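Local coordinates for NAD(P)-dependent oxidoreductase (Pseudomonas putida, PDB 7A3W), which probably catalyses NADPH-dependent imine reduction and, as a multifunctional biocatalyst, conjugate reduction and reductive amination, at residues G144-D147 with A148-H152; R274-T278 with A279-E283. One frame throughout, in Å; residues are numbered along the deposited sequence.

Contact 1. Residues G144-D147 with A148-H152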
loop_
_atom_site.group_PDB
_atom_site.type_symbol
_atom_site.label_atom_id
_atom_site.label_comp_id
_atom_site.label_asym_id
_atom_site.label_seq_id
_atom_site.Cartn_x
_atom_site.Cartn_y
_atom_site.Cartn_z
ATOM N N GLY B 144 17.675 13.287 16.548
ATOM C CA GLY B 144 18.646 14.331 16.911
ATOM C C GLY B 144 18.666 14.487 18.415
ATOM O O GLY B 144 18.428 13.505 19.122
ATOM N N ASN B 145 18.939 15.695 18.864
ATOM C CA ASN B 145 19.238 15.999 20.271
ATOM C C ASN B 145 18.088 15.493 21.131
ATOM O O ASN B 145 16.964 16.000 21.017
ATOM C CB ASN B 145 19.488 17.490 20.417
ATOM C CG ASN B 145 19.981 17.850 21.787
ATOM O OD1 ASN B 145 19.420 17.400 22.785
ATOM N ND2 ASN B 145 21.000 18.685 21.814
ATOM N N SER B 146 18.376 14.486 21.950
ATOM C CA SER B 146 17.353 13.802 22.771
ATOM C C SER B 146 16.854 14.742 23.871
ATOM O O SER B 146 15.620 14.760 24.110
ATOM C CB SER B 146 17.875 12.508 23.327
ATOM O OG SER B 146 16.916 11.961 24.199
ATOM N N ASP B 147 17.752 15.470 24.529
ATOM C CA ASP B 147 17.385 16.387 25.645
ATOM C C ASP B 147 16.432 17.457 25.091
ATOM O O ASP B 147 15.390 17.745 25.725
ATOM C CB ASP B 147 18.631 16.981 26.315
ATOM C CG ASP B 147 19.430 15.970 27.143
ATOM O OD1 ASP B 147 18.927 14.848 27.373
ATOM O OD2 ASP B 147 20.555 16.301 27.551
ATOM N N ALA B 148 16.772 17.997 23.920
ATOM C CA ALA B 148 16.028 19.073 23.232
ATOM C C ALA B 148 14.651 18.554 22.801
ATOM O O ALA B 148 13.628 19.180 23.125
ATOM C CB ALA B 148 16.832 19.566 22.048
ATOM N N TYR B 149 14.603 17.397 22.151
ATOM C CA TYR B 149 13.309 16.791 21.748
ATOM C C TYR B 149 12.425 16.600 22.982
ATOM O O TYR B 149 11.267 17.052 23.010
ATOM C CB TYR B 149 13.490 15.466 21.015
ATOM C CG TYR B 149 12.150 14.827 20.768
ATOM C CD1 TYR B 149 11.291 15.358 19.811
ATOM C CD2 TYR B 149 11.708 13.756 21.537
ATOM C CE1 TYR B 149 10.011 14.850 19.623
ATOM C CE2 TYR B 149 10.456 13.203 21.319
ATOM C CZ TYR B 149 9.599 13.762 20.384
ATOM O OH TYR B 149 8.365 13.229 20.173
ATOM N N HIS B 150 12.946 15.931 23.997
ATOM C CA HIS B 150 12.131 15.612 25.197
ATOM C C HIS B 150 11.676 16.905 25.876
ATOM O O HIS B 150 10.515 16.951 26.330
ATOM C CB HIS B 150 12.840 14.579 26.087
ATOM C CG HIS B 150 12.895 13.235 25.439
ATOM N ND1 HIS B 150 11.813 12.389 25.390
ATOM C CD2 HIS B 150 13.882 12.610 24.756
ATOM C CE1 HIS B 150 12.141 11.293 24.728
ATOM N NE2 HIS B 150 13.403 11.404 24.322
ATOM N N ALA B 151 12.519 17.934 25.935
ATOM C CA ALA B 151 12.144 19.257 26.497
ATOM C C ALA B 151 10.910 19.815 25.757
ATOM O O ALA B 151 10.000 20.389 26.409
ATOM C CB ALA B 151 13.320 20.183 26.456
ATOM N N HIS B 152 10.826 19.633 24.434
ATOM C CA HIS B 152 9.728 20.202 23.601
ATOM C C HIS B 152 8.677 19.157 23.220
ATOM O O HIS B 152 7.779 19.488 22.445
ATOM C CB HIS B 152 10.350 20.916 22.398
ATOM C CG HIS B 152 11.170 22.081 22.813
ATOM N ND1 HIS B 152 10.593 23.236 23.299
ATOM C CD2 HIS B 152 12.509 22.270 22.849
ATOM C CE1 HIS B 152 11.555 24.086 23.603
ATOM N NE2 HIS B 152 12.732 23.526 23.322
#
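N145 and A148 meet at the N-terminus of helix 146-157: N145 holds the N-cap position, and its side chain makes the capping bond. The amide oxygen OD1 of N145 accepts from the backbone N of A148 at 2.9 Å. The N-H points almost straight at the oxygen (165°), yet the donor stands well above the plane of the side-chain amide. With CG anti to the backbone N (chi1 -172°), the asparagine side chain folds forward over the first turn and reaches an N-H that has no helical carbonyl before it.

Backbone bonds carry on from the cap. Y149 N donates to N145 O at 3.0 Å, and A151 N to D147 O at 2.9 Å, so the regular i to i+4 pattern starts at the capping residue itself.

Carbon-to-carbon contact accompanies the cap on the same pair: the methyl CB of A148 lies 3.7 Å from N145 CB, and the amide carbon CG of N145 is beside the same methyl. L120 of strand 120-126 touches both side chains and seats the helix start on the sheet.

Aromatic packing occupies another side of the turn. CD2 of Y149 sits 3.9 Å above the plane of the H150 ring, over its centre. Beyond the turn, Y149 also meets the rings of Y142 and F165, from the strands that precede and follow this helix in the beta-alpha-beta unit of the Rossmann-type domain.

Without the amide oxygen, as with an alanine at N145, the N-H of A148 would probably be left without its capping acceptor and the first turn would be likely to fray. Because the acceptor is an uncharged amide, the chemistry implies a cap that satisfies a first-turn N-H without depending on an ionisable group.

Contact 2. Residues R274-T278 with A279-E283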
loop_
_atom_site.group_PDB
_atom_site.type_symbol
_atom_site.label_atom_id
_atom_site.label_comp_id
_atom_site.label_asym_id
_atom_site.label_seq_id
_atom_site.Cartn_x
_atom_site.Cartn_y
_atom_site.Cartn_z
ATOM N N ARG B 274 10.967 -10.974 -11.499
ATOM C CA ARG B 274 11.887 -11.569 -12.505
ATOM C C ARG B 274 13.315 -11.553 -11.955
ATOM O O ARG B 274 14.021 -12.546 -12.138
ATOM C CB ARG B 274 11.702 -10.884 -13.858
ATOM C CG ARG B 274 10.380 -11.255 -14.514
ATOM C CD ARG B 274 10.295 -10.780 -15.942
ATOM N NE ARG B 274 8.921 -10.472 -16.310
ATOM C CZ ARG B 274 7.969 -11.374 -16.482
ATOM N NH1 ARG B 274 8.228 -12.661 -16.312
ATOM N NH2 ARG B 274 6.762 -10.986 -16.846
ATOM N N MET B 275 13.707 -10.510 -11.236
ATOM C CA MET B 275 14.986 -10.482 -10.470
ATOM C C MET B 275 15.094 -11.746 -9.622
ATOM O O MET B 275 16.136 -12.394 -9.661
ATOM C CB MET B 275 15.064 -9.300 -9.508
ATOM C CG MET B 275 15.706 -8.069 -10.063
ATOM S SD MET B 275 15.532 -6.722 -8.856
ATOM C CE MET B 275 15.377 -5.403 -10.054
ATOM N N ALA B 276 14.052 -12.063 -8.849
ATOM C CA ALA B 276 14.036 -13.221 -7.939
ATOM C C ALA B 276 14.125 -14.522 -8.745
ATOM O O ALA B 276 14.932 -15.401 -8.368
ATOM C CB ALA B 276 12.823 -13.162 -7.042
ATOM N N GLN B 277 13.368 -14.642 -9.834
ATOM C CA GLN B 277 13.390 -15.870 -10.684
ATOM C C GLN B 277 14.809 -16.079 -11.241
ATOM O O GLN B 277 15.320 -17.225 -11.171
ATOM C CB GLN B 277 12.387 -15.771 -11.828
ATOM C CG GLN B 277 10.925 -15.799 -11.387
ATOM C CD GLN B 277 10.008 -15.733 -12.584
ATOM O OE1 GLN B 277 10.158 -14.883 -13.455
ATOM N NE2 GLN B 277 9.051 -16.636 -12.642
ATOM N N THR B 278 15.396 -15.014 -11.779
ATOM C CA THR B 278 16.768 -14.986 -12.355
ATOM C C THR B 278 17.765 -15.501 -11.316
ATOM O O THR B 278 18.762 -16.120 -11.720
ATOM C CB THR B 278 17.142 -13.564 -12.805
ATOM O OG1 THR B 278 16.225 -13.239 -13.843
ATOM C CG2 THR B 278 18.561 -13.421 -13.309
ATOM N N ALA B 279 17.520 -15.234 -10.031
ATOM C CA ALA B 279 18.425 -15.598 -8.921
ATOM C C ALA B 279 18.072 -16.999 -8.396
ATOM O O ALA B 279 18.607 -17.368 -7.349
ATOM C CB ALA B 279 18.346 -14.544 -7.842
ATOM N N GLY B 280 17.171 -17.727 -9.067
ATOM C CA GLY B 280 16.810 -19.114 -8.706
ATOM C C GLY B 280 15.853 -19.163 -7.522
ATOM O O GLY B 280 15.911 -20.148 -6.732
ATOM N N MET B 281 15.013 -18.141 -7.374
ATOM C CA MET B 281 14.075 -18.053 -6.221
ATOM C C MET B 281 12.638 -18.334 -6.666
ATOM O O MET B 281 11.740 -18.112 -5.837
ATOM C CB MET B 281 14.160 -16.680 -5.552
ATOM C CG MET B 281 15.592 -16.247 -5.338
ATOM S SD MET B 281 15.768 -14.728 -4.355
ATOM C CE MET B 281 15.905 -15.496 -2.747
ATOM N N GLY B 282 12.423 -18.852 -7.877
ATOM C CA GLY B 282 11.081 -19.124 -8.425
ATOM C C GLY B 282 10.186 -19.909 -7.470
ATOM O O GLY B 282 8.983 -19.619 -7.413
ATOM N N GLU B 283 10.726 -20.876 -6.739
ATOM C CA GLU B 283 9.912 -21.795 -5.902
ATOM C C GLU B 283 9.670 -21.187 -4.525
ATOM O O GLU B 283 8.870 -21.767 -3.788
ATOM C CB GLU B 283 10.597 -23.159 -5.793
ATOM C CG GLU B 283 10.951 -23.736 -7.146
HETATM O O HOH W 1 13.909 -19.502 -10.089
#
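Q277 O is gripped by two donors: G280 N, 2.8 Å away and approaching from well above the carbonyl plane, and a water at 2.9 Å. The same water accepts from G282 N at 2.7 Å and so extends the cap. One residue earlier, A276 O takes M281 N at 2.9 Å, while A279 N makes weak bonds to both M275 O and A276 O.

The reach of M281 N back to A276 O, with the shorter loop closed by G280 N on Q277 O, is the Schellman motif that ends helix 264-278. G280 is the C-prime residue, its positive phi (78°) reversing the chain. Within the last helical turn, R274 O receives both the backbone N of T278 at 2.8 Å and its hydroxyl OG1 at 2.9 Å; OG1 lies beside its own backbone N (chi1 -63°), which turns it back along the helix.

Beneath the polar loop the methyl of A276 faces CB of M281 at 4.0 Å, while CB and CG of M281 lie alongside A276 O. Both side chains also touch A292 of helix 289-293. On the flank toward helix 242-258, Q277 NE2 bonds D243 OD1 and R274 NH2 forms a salt bridge with E250.

Overall arrangement
The two contacts illustrate opposite ends of helices. Contact 1 opens helix 146-157 with a side-chain acceptor, whereas contact 2 closes helix 264-278 with main-chain bonds and a glycine. One belongs to the NAD-binding region of the chain, the other to the C-terminal reductive aminase-like region, with centres 46 Å apart and nearest atoms about 32 Å apart, so neither touches the other. In contact 2, G282 lies about 11 Å from a bound NADPH, and its backbone bonds D243, next to the pocket residue V244. Contact 1 instead belongs to the beta-alpha-beta framework of the nucleotide-binding fold.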